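Local coordinates for UPF0311 protein CA_C3321 (Clostridium acetobutylicum ATCC 824, PDB 3G7G), which is of unknown function but forms a closed antiparallel beta-barrel of the DUF3237 family, and packs against further copies of itself, at residues P24-Q29 with V33-L38; D61-R66 with C71-R76; D99-A104 with E109-N114; Y77-R80 with A86-I89. All coordinates share one frame; numbering follows the deposited sequence.

Interaction 1 (P24-Q29 with V33-L38)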
loop_
_atom_site.group_PDB
_atom_site.type_symbol
_atom_site.label_atom_id
_atom_site.label_comp_id
_atom_site.label_asym_id
_atom_site.label_seq_id
_atom_site.Cartn_x
_atom_site.Cartn_y
_atom_site.Cartn_z
ATOM N N PRO A 24 -1.057 16.255 -19.130
ATOM C CA PRO A 24 -1.860 15.459 -18.215
ATOM C C PRO A 24 -3.046 14.831 -18.906
ATOM O O PRO A 24 -3.597 15.449 -19.811
ATOM C CB PRO A 24 -2.391 16.489 -17.239
ATOM C CG PRO A 24 -1.399 17.597 -17.281
ATOM C CD PRO A 24 -0.928 17.647 -18.673
ATOM N N ILE A 25 -3.426 13.629 -18.477
ATOM C CA ILE A 25 -4.694 13.041 -18.851
ATOM C C ILE A 25 -5.616 13.299 -17.685
ATOM O O ILE A 25 -5.568 12.600 -16.677
ATOM C CB ILE A 25 -4.595 11.533 -19.142
ATOM C CG1 ILE A 25 -3.610 11.280 -20.264
ATOM C CG2 ILE A 25 -5.971 10.984 -19.541
ATOM C CD1 ILE A 25 -3.122 9.854 -20.355
ATOM N N LEU A 26 -6.417 14.348 -17.809
ATOM C CA LEU A 26 -7.411 14.677 -16.811
ATOM C C LEU A 26 -8.521 13.626 -16.740
ATOM O O LEU A 26 -9.242 13.393 -17.703
ATOM C CB LEU A 26 -7.993 16.073 -17.059
ATOM C CG LEU A 26 -8.867 16.620 -15.889
ATOM C CD1 LEU A 26 -8.213 16.442 -14.511
ATOM C CD2 LEU A 26 -9.242 18.119 -16.124
ATOM N N ILE A 27 -8.647 12.984 -15.587
ATOM C CA ILE A 27 -9.708 12.009 -15.353
ATOM C C ILE A 27 -10.931 12.708 -14.776
ATOM O O ILE A 27 -12.033 12.633 -15.317
ATOM C CB ILE A 27 -9.241 10.885 -14.379
ATOM C CG1 ILE A 27 -7.885 10.289 -14.817
ATOM C CG2 ILE A 27 -10.320 9.828 -14.194
ATOM C CD1 ILE A 27 -7.770 9.923 -16.302
ATOM N N GLY A 28 -10.761 13.401 -13.671
ATOM C CA GLY A 28 -11.917 13.967 -13.042
ATOM C C GLY A 28 -11.595 14.843 -11.884
ATOM O O GLY A 28 -10.507 14.775 -11.350
ATOM N N GLN A 29 -12.564 15.651 -11.480
ATOM C CA GLN A 29 -12.388 16.510 -10.315
ATOM C C GLN A 29 -13.720 16.741 -9.586
ATOM O O GLN A 29 -14.795 16.777 -10.199
ATOM C CB GLN A 29 -11.783 17.854 -10.751
ATOM C CG GLN A 29 -11.772 18.942 -9.700
ATOM C CD GLN A 29 -11.052 20.199 -10.154
ATOM O OE1 GLN A 29 -10.202 20.148 -11.033
ATOM N NE2 GLN A 29 -11.407 21.338 -9.566
ATOM N N VAL A 33 -12.648 14.793 -3.154
ATOM C CA VAL A 33 -11.508 13.956 -3.556
ATOM C C VAL A 33 -10.427 14.795 -4.214
ATOM O O VAL A 33 -9.236 14.555 -4.027
ATOM C CB VAL A 33 -11.913 12.781 -4.458
ATOM C CG1 VAL A 33 -13.019 11.947 -3.773
ATOM C CG2 VAL A 33 -12.347 13.225 -5.768
ATOM N N GLY A 34 -10.824 15.810 -4.966
ATOM C CA GLY A 34 -9.851 16.616 -5.681
ATOM C C GLY A 34 -9.799 16.245 -7.155
ATOM O O GLY A 34 -10.745 15.668 -7.685
ATOM N N ARG A 35 -8.692 16.605 -7.790
ATOM C CA ARG A 35 -8.466 16.468 -9.217
ATOM C C ARG A 35 -7.448 15.344 -9.509
ATOM O O ARG A 35 -6.269 15.457 -9.135
ATOM C CB ARG A 35 -7.887 17.792 -9.738
ATOM C CG ARG A 35 -7.690 17.885 -11.263
ATOM C CD ARG A 35 -7.065 19.242 -11.644
ATOM N NE ARG A 35 -7.194 19.506 -13.077
ATOM C CZ ARG A 35 -8.028 20.375 -13.686
ATOM N NH1 ARG A 35 -8.880 21.169 -13.023
ATOM N NH2 ARG A 35 -8.008 20.433 -15.025
ATOM N N ARG A 36 -7.907 14.297 -10.192
ATOM C CA ARG A 36 -7.101 13.150 -10.582
ATOM C C ARG A 36 -6.664 13.286 -12.028
ATOM O O ARG A 36 -7.507 13.481 -12.922
ATOM C CB ARG A 36 -7.923 11.862 -10.427
ATOM C CG ARG A 36 -7.324 10.509 -10.994
ATOM C CD ARG A 36 -6.130 10.033 -10.219
ATOM N NE ARG A 36 -6.548 9.778 -8.840
ATOM C CZ ARG A 36 -5.747 9.379 -7.855
ATOM N NH1 ARG A 36 -4.454 9.235 -8.045
ATOM N NH2 ARG A 36 -6.242 9.151 -6.649
ATOM N N GLN A 37 -5.364 13.122 -12.266
ATOM C CA GLN A 37 -4.839 13.059 -13.613
ATOM C C GLN A 37 -3.712 12.042 -13.705
ATOM O O GLN A 37 -3.018 11.804 -12.723
ATOM C CB GLN A 37 -4.296 14.434 -14.043
ATOM C CG GLN A 37 -3.647 15.154 -12.911
ATOM C CD GLN A 37 -3.080 16.491 -13.276
ATOM O OE1 GLN A 37 -3.632 17.206 -14.107
ATOM N NE2 GLN A 37 -1.957 16.849 -12.636
ATOM N N LEU A 38 -3.523 11.497 -14.907
ATOM C CA LEU A 38 -2.413 10.587 -15.227
ATOM C C LEU A 38 -1.419 11.305 -16.141
ATOM O O LEU A 38 -1.803 11.833 -17.192
ATOM C CB LEU A 38 -2.937 9.350 -15.928
ATOM C CG LEU A 38 -4.053 8.607 -15.204
ATOM C CD1 LEU A 38 -4.637 7.482 -16.075
ATOM C CD2 LEU A 38 -3.513 8.087 -13.876
#

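Interaction 2 (D61-R66 with C71-R76)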
loop_
_atom_site.group_PDB
_atom_site.type_symbol
_atom_site.label_atom_id
_atom_site.label_comp_id
_atom_site.label_asym_id
_atom_site.label_seq_id
_atom_site.Cartn_x
_atom_site.Cartn_y
_atom_site.Cartn_z
ATOM N N ASP A 61 2.775 8.828 -13.993
ATOM C CA ASP A 61 2.554 9.391 -12.670
ATOM C C ASP A 61 1.047 9.609 -12.431
ATOM O O ASP A 61 0.400 10.391 -13.124
ATOM C CB ASP A 61 3.317 10.695 -12.487
ATOM C CG ASP A 61 3.411 11.122 -11.016
ATOM O OD1 ASP A 61 2.778 10.458 -10.158
ATOM O OD2 ASP A 61 4.102 12.118 -10.702
ATOM N N SER A 62 0.478 8.860 -11.498
ATOM C CA SER A 62 -0.883 9.059 -11.085
ATOM C C SER A 62 -0.908 10.067 -9.930
ATOM O O SER A 62 -0.303 9.842 -8.894
ATOM C CB SER A 62 -1.506 7.757 -10.665
ATOM O OG SER A 62 -2.870 7.958 -10.421
ATOM N N GLN A 63 -1.602 11.179 -10.147
ATOM C CA GLN A 63 -1.594 12.331 -9.260
ATOM C C GLN A 63 -2.995 12.750 -8.864
ATOM O O GLN A 63 -3.919 12.681 -9.650
ATOM C CB GLN A 63 -0.959 13.512 -9.952
ATOM C CG GLN A 63 0.384 13.228 -10.457
ATOM C CD GLN A 63 1.043 14.454 -11.050
ATOM O OE1 GLN A 63 0.375 15.398 -11.515
ATOM N NE2 GLN A 63 2.354 14.447 -11.041
ATOM N N ILE A 64 -3.133 13.212 -7.638
ATOM C CA ILE A 64 -4.380 13.813 -7.225
ATOM C C ILE A 64 -4.068 15.106 -6.459
ATOM O O ILE A 64 -3.298 15.098 -5.501
ATOM C CB ILE A 64 -5.214 12.781 -6.405
ATOM C CG1 ILE A 64 -6.576 13.367 -5.996
ATOM C CG2 ILE A 64 -4.374 12.237 -5.230
ATOM C CD1 ILE A 64 -7.803 12.688 -6.608
ATOM N N VAL A 65 -4.667 16.216 -6.897
ATOM C CA VAL A 65 -4.579 17.495 -6.205
ATOM C C VAL A 65 -5.805 17.581 -5.307
ATOM O O VAL A 65 -6.967 17.667 -5.776
ATOM C CB VAL A 65 -4.555 18.681 -7.166
ATOM C CG1 VAL A 65 -4.316 19.986 -6.389
ATOM C CG2 VAL A 65 -3.482 18.489 -8.212
ATOM N N ARG A 66 -5.545 17.496 -4.008
ATOM C CA ARG A 66 -6.596 17.487 -3.024
ATOM C C ARG A 66 -7.286 18.871 -2.946
ATOM O O ARG A 66 -6.713 19.877 -3.365
ATOM C CB ARG A 66 -6.014 17.048 -1.683
ATOM C CG ARG A 66 -5.541 15.577 -1.674
ATOM C CD ARG A 66 -6.702 14.606 -1.907
ATOM N NE ARG A 66 -6.270 13.239 -1.771
ATOM C CZ ARG A 66 -7.013 12.181 -2.052
ATOM N NH1 ARG A 66 -8.256 12.315 -2.505
ATOM N NH2 ARG A 66 -6.503 10.969 -1.869
ATOM N N CYS A 71 -0.828 18.109 -3.622
ATOM C CA CYS A 71 -0.768 17.083 -4.651
ATOM C C CYS A 71 -0.081 15.812 -4.106
ATOM O O CYS A 71 1.034 15.871 -3.577
ATOM C CB CYS A 71 -0.022 17.636 -5.853
ATOM S SG CYS A 71 0.140 16.517 -7.224
ATOM N N GLU A 72 -0.794 14.692 -4.175
ATOM C CA GLU A 72 -0.263 13.351 -3.843
ATOM C C GLU A 72 0.122 12.660 -5.141
ATOM O O GLU A 72 -0.712 12.513 -6.029
ATOM C CB GLU A 72 -1.329 12.544 -3.090
ATOM C CG GLU A 72 -1.782 13.204 -1.766
ATOM C CD GLU A 72 -2.941 12.464 -1.113
ATOM O OE1 GLU A 72 -3.244 11.329 -1.533
ATOM O OE2 GLU A 72 -3.560 13.018 -0.198
ATOM N N LEU A 73 1.391 12.266 -5.249
ATOM C CA LEU A 73 1.971 11.693 -6.453
ATOM C C LEU A 73 2.367 10.234 -6.254
ATOM O O LEU A 73 2.948 9.890 -5.231
ATOM C CB LEU A 73 3.256 12.468 -6.811
ATOM C CG LEU A 73 3.004 13.962 -7.010
ATOM C CD1 LEU A 73 3.845 14.746 -6.078
ATOM C CD2 LEU A 73 3.251 14.408 -8.465
ATOM N N SER A 74 2.059 9.398 -7.250
ATOM C CA SER A 74 2.496 8.001 -7.281
ATOM C C SER A 74 2.875 7.611 -8.691
ATOM O O SER A 74 2.001 7.377 -9.549
ATOM C CB SER A 74 1.418 7.085 -6.716
ATOM O OG SER A 74 1.896 5.725 -6.593
ATOM N N ALA A 75 4.169 7.546 -8.945
ATOM C CA ALA A 75 4.727 7.212 -10.287
ATOM C C ALA A 75 5.254 5.785 -10.383
ATOM O O ALA A 75 5.838 5.282 -9.440
ATOM C CB ALA A 75 5.862 8.225 -10.701
ATOM N N ARG A 76 4.950 5.097 -11.482
ATOM C CA ARG A 76 5.494 3.788 -11.731
ATOM C C ARG A 76 6.120 3.811 -13.087
ATOM O O ARG A 76 5.415 4.014 -14.105
ATOM C CB ARG A 76 4.416 2.729 -11.751
ATOM C CG ARG A 76 3.652 2.597 -10.480
ATOM C CD ARG A 76 2.508 1.640 -10.693
ATOM N NE ARG A 76 1.979 1.186 -9.434
ATOM C CZ ARG A 76 0.942 0.389 -9.302
ATOM N NH1 ARG A 76 0.308 -0.035 -10.363
ATOM N NH2 ARG A 76 0.545 0.013 -8.092
#

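Interaction 3 (D99-A104 with E109-N114)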
loop_
_atom_site.group_PDB
_atom_site.type_symbol
_atom_site.label_atom_id
_atom_site.label_comp_id
_atom_site.label_asym_id
_atom_site.label_seq_id
_atom_site.Cartn_x
_atom_site.Cartn_y
_atom_site.Cartn_z
ATOM N N ASP A 99 0.011 29.216 0.631
ATOM C CA ASP A 99 -1.424 29.509 0.493
ATOM C C ASP A 99 -1.697 30.464 -0.633
ATOM O O ASP A 99 -2.657 30.296 -1.374
ATOM C CB ASP A 99 -1.983 30.104 1.786
ATOM C CG ASP A 99 -3.479 29.874 1.922
ATOM O OD1 ASP A 99 -4.229 30.517 1.140
ATOM O OD2 ASP A 99 -3.901 29.037 2.795
ATOM N N GLU A 100 -0.820 31.449 -0.775
ATOM C CA GLU A 100 -0.940 32.467 -1.822
ATOM C C GLU A 100 -0.870 31.917 -3.248
ATOM O O GLU A 100 -1.237 32.607 -4.181
ATOM C CB GLU A 100 0.140 33.545 -1.634
ATOM C CG GLU A 100 1.520 33.123 -2.119
ATOM C CD GLU A 100 2.626 34.027 -1.631
ATOM O OE1 GLU A 100 3.192 33.757 -0.546
ATOM O OE2 GLU A 100 2.941 34.993 -2.352
ATOM N N TYR A 101 -0.384 30.692 -3.432
ATOM C CA TYR A 101 -0.334 30.092 -4.773
ATOM C C TYR A 101 -1.339 28.981 -5.010
ATOM O O TYR A 101 -1.387 28.441 -6.109
ATOM C CB TYR A 101 1.041 29.518 -5.054
ATOM C CG TYR A 101 2.188 30.490 -4.932
ATOM C CD1 TYR A 101 2.599 31.258 -6.018
ATOM C CD2 TYR A 101 2.902 30.592 -3.746
ATOM C CE1 TYR A 101 3.681 32.120 -5.912
ATOM C CE2 TYR A 101 3.985 31.445 -3.633
ATOM C CZ TYR A 101 4.365 32.204 -4.713
ATOM O OH TYR A 101 5.442 33.048 -4.590
ATOM N N ILE A 102 -2.120 28.628 -3.992
ATOM C CA ILE A 102 -3.080 27.528 -4.099
ATOM C C ILE A 102 -4.091 27.703 -5.226
ATOM O O ILE A 102 -4.269 26.779 -6.015
ATOM C CB ILE A 102 -3.791 27.228 -2.751
ATOM C CG1 ILE A 102 -2.802 26.578 -1.780
ATOM C CG2 ILE A 102 -5.012 26.300 -2.958
ATOM C CD1 ILE A 102 -3.423 26.117 -0.487
ATOM N N GLU A 103 -4.710 28.869 -5.355
ATOM C CA GLU A 103 -5.681 29.083 -6.430
ATOM C C GLU A 103 -5.036 28.896 -7.775
ATOM O O GLU A 103 -5.652 28.407 -8.695
ATOM C CB GLU A 103 -6.343 30.466 -6.373
ATOM C CG GLU A 103 -7.188 30.742 -5.152
ATOM C CD GLU A 103 -8.507 30.009 -5.126
ATOM O OE1 GLU A 103 -9.056 29.711 -6.175
ATOM O OE2 GLU A 103 -8.982 29.731 -4.038
ATOM N N ALA A 104 -3.781 29.283 -7.873
ATOM C CA ALA A 104 -3.062 29.152 -9.105
ATOM C C ALA A 104 -2.919 27.691 -9.412
ATOM O O ALA A 104 -3.145 27.262 -10.524
ATOM C CB ALA A 104 -1.735 29.782 -8.987
ATOM N N GLU A 109 -2.520 27.639 -13.026
ATOM C CA GLU A 109 -1.852 28.837 -13.560
ATOM C C GLU A 109 -0.392 28.702 -13.185
ATOM O O GLU A 109 -0.036 27.847 -12.362
ATOM C CB GLU A 109 -2.363 30.141 -12.911
ATOM C CG GLU A 109 -3.826 30.547 -13.154
ATOM C CD GLU A 109 -4.397 31.386 -11.982
ATOM O OE1 GLU A 109 -5.536 31.101 -11.507
ATOM O OE2 GLU A 109 -3.690 32.316 -11.515
ATOM N N PHE A 110 0.443 29.578 -13.744
ATOM C CA PHE A 110 1.867 29.564 -13.434
ATOM C C PHE A 110 2.148 29.780 -11.940
ATOM O O PHE A 110 1.708 30.789 -11.337
ATOM C CB PHE A 110 2.629 30.612 -14.246
ATOM C CG PHE A 110 4.107 30.648 -13.938
ATOM C CD1 PHE A 110 4.907 29.526 -14.184
ATOM C CD2 PHE A 110 4.696 31.787 -13.387
ATOM C CE1 PHE A 110 6.268 29.542 -13.893
ATOM C CE2 PHE A 110 6.058 31.806 -13.097
ATOM C CZ PHE A 110 6.843 30.677 -13.350
ATOM N N VAL A 111 2.854 28.807 -11.351
ATOM C CA VAL A 111 3.513 28.994 -10.063
ATOM C C VAL A 111 5.023 28.828 -10.235
ATOM O O VAL A 111 5.502 27.899 -10.901
ATOM C CB VAL A 111 2.949 28.038 -8.999
ATOM C CG1 VAL A 111 3.774 28.101 -7.723
ATOM C CG2 VAL A 111 1.479 28.396 -8.710
ATOM N N ASP A 112 5.765 29.763 -9.653
ATOM C CA ASP A 112 7.228 29.746 -9.689
ATOM C C ASP A 112 7.742 28.452 -9.045
ATOM O O ASP A 112 7.309 28.123 -7.941
ATOM C CB ASP A 112 7.739 30.976 -8.934
ATOM C CG ASP A 112 9.140 30.819 -8.404
ATOM O OD1 ASP A 112 9.921 29.978 -8.922
ATOM O OD2 ASP A 112 9.467 31.568 -7.452
ATOM N N PRO A 113 8.645 27.715 -9.739
ATOM C CA PRO A 113 9.308 26.486 -9.260
ATOM C C PRO A 113 9.850 26.547 -7.831
ATOM O O PRO A 113 9.829 25.523 -7.122
ATOM C CB PRO A 113 10.496 26.324 -10.226
ATOM C CG PRO A 113 10.048 26.937 -11.476
ATOM C CD PRO A 113 9.064 28.040 -11.119
ATOM N N ASN A 114 10.364 27.714 -7.430
ATOM C CA ASN A 114 10.939 27.878 -6.087
ATOM C C ASN A 114 9.868 27.921 -4.989
ATOM O O ASN A 114 10.170 27.816 -3.795
ATOM C CB ASN A 114 11.808 29.133 -6.013
ATOM C CG ASN A 114 13.175 28.968 -6.710
ATOM O OD1 ASN A 114 13.913 29.959 -6.864
ATOM N ND2 ASN A 114 13.523 27.725 -7.123
#

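Interaction 4 (Y77-R80 with A86-I89)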
loop_
_atom_site.group_PDB
_atom_site.type_symbol
_atom_site.label_atom_id
_atom_site.label_comp_id
_atom_site.label_asym_id
_atom_site.label_seq_id
_atom_site.Cartn_x
_atom_site.Cartn_y
_atom_site.Cartn_z
ATOM N N TYR A 77 7.428 3.572 -13.100
ATOM C CA TYR A 77 8.222 3.542 -14.308
ATOM C C TYR A 77 9.518 2.774 -14.050
ATOM O O TYR A 77 9.748 2.294 -12.942
ATOM C CB TYR A 77 8.496 4.967 -14.778
ATOM C CG TYR A 77 9.230 5.847 -13.797
ATOM C CD1 TYR A 77 10.601 6.037 -13.890
ATOM C CD2 TYR A 77 8.548 6.532 -12.813
ATOM C CE1 TYR A 77 11.262 6.865 -12.993
ATOM C CE2 TYR A 77 9.206 7.332 -11.900
ATOM C CZ TYR A 77 10.558 7.509 -11.998
ATOM O OH TYR A 77 11.201 8.341 -11.088
ATOM N N ALA A 78 10.383 2.673 -15.065
ATOM C CA ALA A 78 11.556 1.818 -15.016
ATOM C C ALA A 78 12.665 2.484 -15.790
ATOM O O ALA A 78 12.434 3.318 -16.679
ATOM C CB ALA A 78 11.263 0.456 -15.621
ATOM N N ILE A 79 13.872 2.137 -15.412
ATOM C CA ILE A 79 15.030 2.666 -16.084
ATOM C C ILE A 79 15.868 1.488 -16.505
ATOM O O ILE A 79 15.771 0.410 -15.932
ATOM C CB ILE A 79 15.829 3.657 -15.223
ATOM C CG1 ILE A 79 16.307 3.075 -13.909
ATOM C CG2 ILE A 79 14.980 4.855 -14.827
ATOM C CD1 ILE A 79 17.025 4.125 -13.081
ATOM N N ARG A 80 16.659 1.704 -17.542
ATOM C CA ARG A 80 17.609 0.760 -18.029
ATOM C C ARG A 80 18.948 1.432 -17.994
ATOM O O ARG A 80 19.122 2.476 -18.609
ATOM C CB ARG A 80 17.290 0.416 -19.455
ATOM C CG ARG A 80 18.335 -0.491 -20.095
ATOM C CD ARG A 80 17.671 -1.617 -20.774
ATOM N NE ARG A 80 17.719 -2.756 -19.897
ATOM C CZ ARG A 80 16.720 -3.584 -19.665
ATOM N NH1 ARG A 80 15.506 -3.389 -20.182
ATOM N NH2 ARG A 80 16.931 -4.583 -18.845
ATOM N N ALA A 86 18.094 -3.360 -15.273
ATOM C CA ALA A 86 16.885 -2.582 -15.134
ATOM C C ALA A 86 16.586 -2.324 -13.674
ATOM O O ALA A 86 16.981 -3.083 -12.796
ATOM C CB ALA A 86 15.707 -3.314 -15.779
ATOM N N ILE A 87 15.866 -1.233 -13.430
ATOM C CA ILE A 87 15.336 -0.885 -12.117
ATOM C C ILE A 87 13.930 -0.386 -12.312
ATOM O O ILE A 87 13.701 0.520 -13.086
ATOM C CB ILE A 87 16.160 0.246 -11.439
ATOM C CG1 ILE A 87 17.641 -0.151 -11.353
ATOM C CG2 ILE A 87 15.626 0.530 -9.999
ATOM C CD1 ILE A 87 18.587 0.772 -11.978
ATOM N N TYR A 88 13.009 -0.989 -11.572
ATOM C CA TYR A 88 11.624 -0.618 -11.530
ATOM C C TYR A 88 11.397 0.258 -10.297
ATOM O O TYR A 88 11.794 -0.092 -9.170
ATOM C CB TYR A 88 10.780 -1.874 -11.469
ATOM C CG TYR A 88 9.344 -1.590 -11.252
ATOM C CD1 TYR A 88 8.601 -0.888 -12.208
ATOM C CD2 TYR A 88 8.711 -2.000 -10.090
ATOM C CE1 TYR A 88 7.251 -0.599 -11.999
ATOM C CE2 TYR A 88 7.372 -1.736 -9.888
ATOM C CZ TYR A 88 6.653 -1.022 -10.837
ATOM O OH TYR A 88 5.321 -0.772 -10.630
ATOM N N ILE A 89 10.771 1.398 -10.515
ATOM C CA ILE A 89 10.659 2.446 -9.509
ATOM C C ILE A 89 9.193 2.714 -9.231
ATOM O O ILE A 89 8.446 2.892 -10.167
ATOM C CB ILE A 89 11.277 3.770 -10.020
ATOM C CG1 ILE A 89 12.688 3.522 -10.493
ATOM C CG2 ILE A 89 11.262 4.880 -8.931
ATOM C CD1 ILE A 89 13.461 4.738 -10.733
#

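Interaction 1 (P24-Q29 with V33-L38)
Ile27 N and Gly28 N both turn to one acceptor, Arg36 O. The bond from Ile27 N to Arg36 O is 2.9 Å long; that from Gly28 N is weak. Two residues therefore face one, which is a classic beta bulge. Ile27 takes helix-like backbone angles here, and the register shifts by one residue between Leu26 and Gly28. On either side of the bulge the antiparallel pairing is regular. Ile25 and Leu38 exchange two backbone bonds, and Arg36 N gives a 2.9 Å bond to Gly28 O.

The bulge directs the Ile27 side chain at the partner strand. Its CB and CG1 lie alongside Arg36 CG, and its CD1 reaches Leu38 CD1 at 4.0 Å. On the face of Leu26 and Gln37, Gln29 crosses the extended chain of Arg35. Gln29 OE1 is 2.6 Å from Arg35 NH1, but the bond is bent (124° at the hydrogen) and weak. The amide and guanidinium planes stand 65° apart. Pro24 CB packs 3.4 Å from Gln37 OE1.

Further out, Gln37 NE2 bonds to Gln63 on the next strand. The Arg36 chain bends away at chi2 and chi3, and its guanidinium pairs with Glu125 of the second subunit. Ile27 packs on Ala78 of that subunit. The backbone thus supplies most of the polar grip within the hairpin, while the Arg36 charge serves the subunit interface.

Interaction 2 (D61-R66 with C71-R76)
Arg66 brings the edge of its guanidinium to the Glu72 carboxylate, while Ile64 CG2 lies over one face, toward the rim. The grip is side-on. Arg66 NE bonds to Glu72 OE2 at 3.1 Å, and Arg66 NH2 to Glu72 OE1 at 3.3 Å. Both oxygens lie near the guanidinium plane, but both are met from above the carboxylate plane, because the two groups are turned 66° apart. A bend at chi2 (-63°) folds Arg66 back to this salt bridge. Arg66 NH1 bonds to Val33 O, so the arginine also ties in the neighbouring hairpin.

The Asp61 carboxylate packs on Ala75 CB, 3.8 Å from Asp61 CG. Ile64 CG2, which lies over the guanidinium, is also 3.7 Å from Glu72 CB; the two side chains run side by side. Val65 CG2 meets Cys71 SG on the other face of the sheet.

The backbones of Ser62 and Ser74 exchange two bonds, as do those of Ile64 and Glu72. The serine hydroxyls bond across the interface, Ser62 OG to Tyr88 and Ser74 OG to Arg76, both of the second subunit. The regular antiparallel register, without a bulge, is that of a beta hairpin in an up-and-down barrel.

Interaction 3 (D99-A104 with E109-N114)
Ala104, Val111 and Tyr101 carry this contact, with Glu109 at its outer side. Ala104 CB lies 3.5 Å from Val111 CG2. Val111 CG2 also packs 3.8 Å from Tyr101 CB, so this methyl sits between Ala104 and Tyr101. The second methyl, Val111 CG1, lies obliquely to the tyrosine ring, 3.8 Å from Tyr101 CD1. With CG1 anti to the backbone N (chi1 172°), Val111 turns CG1 to the ring and CG2 to the alanine and the tyrosine CB. Val111 also touches Val97 and Tyr116, and Tyr101 touches Ala115, so the cluster extends into the loops beside it.

Ala104 contributes its backbone as well. Glu109 N bonds to Ala104 O at 2.6 Å, with 161° at the hydrogen. Glu109 CB lies 4.0 Å from Ala104 CB, and the carboxylate passes near Ala104 CA. The polar end of Glu109 finds its partner at Ser107, whose hydroxyl bonds to OE1.

Farther along segment 109-114, Asp112 OD1 accepts a 2.7 Å bond from Asn114 N. This is an Asx turn, and it shapes the chain after the packed valine. The whole contact lies at the surface of the chain. Here the chain after the short helix 102-107 folds back against it, in the connection between barrel strands 86-96 and 117-126.

Interaction 4 (Y77-R80 with A86-I89)
Ile79 and Ile87 form the apolar centre of this hairpin. Ile79 CG1 lies 3.8 Å from Ile87 CB, and the delta methyl of Ile87 touches both CG1 and CD1 of Ile79. CG1 of Ile79 stands between the backbone N and the carbonyl carbon (chi1 58°), which sets it beside Ile87. Ile89 follows on the same face. Its CD1 lies 3.8 Å from Tyr77 CE1, and its CB lies over one face of the tyrosine ring, toward the rim. Phe51 and Phe124 pack on this isoleucine face, and Tyr77 reaches Leu152 and Phe154 on the strand 150-157.

Between the side chains runs a regular antiparallel pairing. Tyr77 pairs with Ile89 and Ile79 with Ile87, each through two backbone bonds. Those from Ile89 N to Tyr77 O and from Ile79 N to Ile87 O are both 2.8 Å.

The other face carries Ala78, Arg80, Ala86 and Tyr88. Ala86 CB sits over one face of the Arg80 guanidinium, 3.5 Å from Arg80 NH2. The Arg80 chain bends at chi2 and chi3, and NH2 bonds to Gly84 O in the turn. Tyr88 OH bonds to Ser62 of the second subunit, and Ile27 of that subunit packs on Ala78 and Ala86. The chemistry divides the sheet: one face is hydrophobic and packs within the chain, while the other joins small apolar residues to polar groups at the subunit interface.

Overall arrangement
From the N terminus, interaction 1 comes first and closes the tight turn between strands 11-30 and 34-47. Interaction 2 then closes the loop between strands 53-65 and 71-81. Strand 71-81 continues into interaction 4, which closes the next hairpin with strand 86-96. Interaction 3 closes last, around helix 102-107, before strand 117-126. The four follow in series; none nests or crosses. Interactions 1 and 2 touch through neighbouring strands 34-47 and 53-65. Interactions 2 and 4 share a strand and meet where Arg76 packs on Tyr88. Interactions 1, 2 and 4 all reach the second subunit. Interaction 3 touches none of the others; its centre is about 17 Å from that of interaction 2 and about 31 Å from that of interaction 4, across the chain's centre.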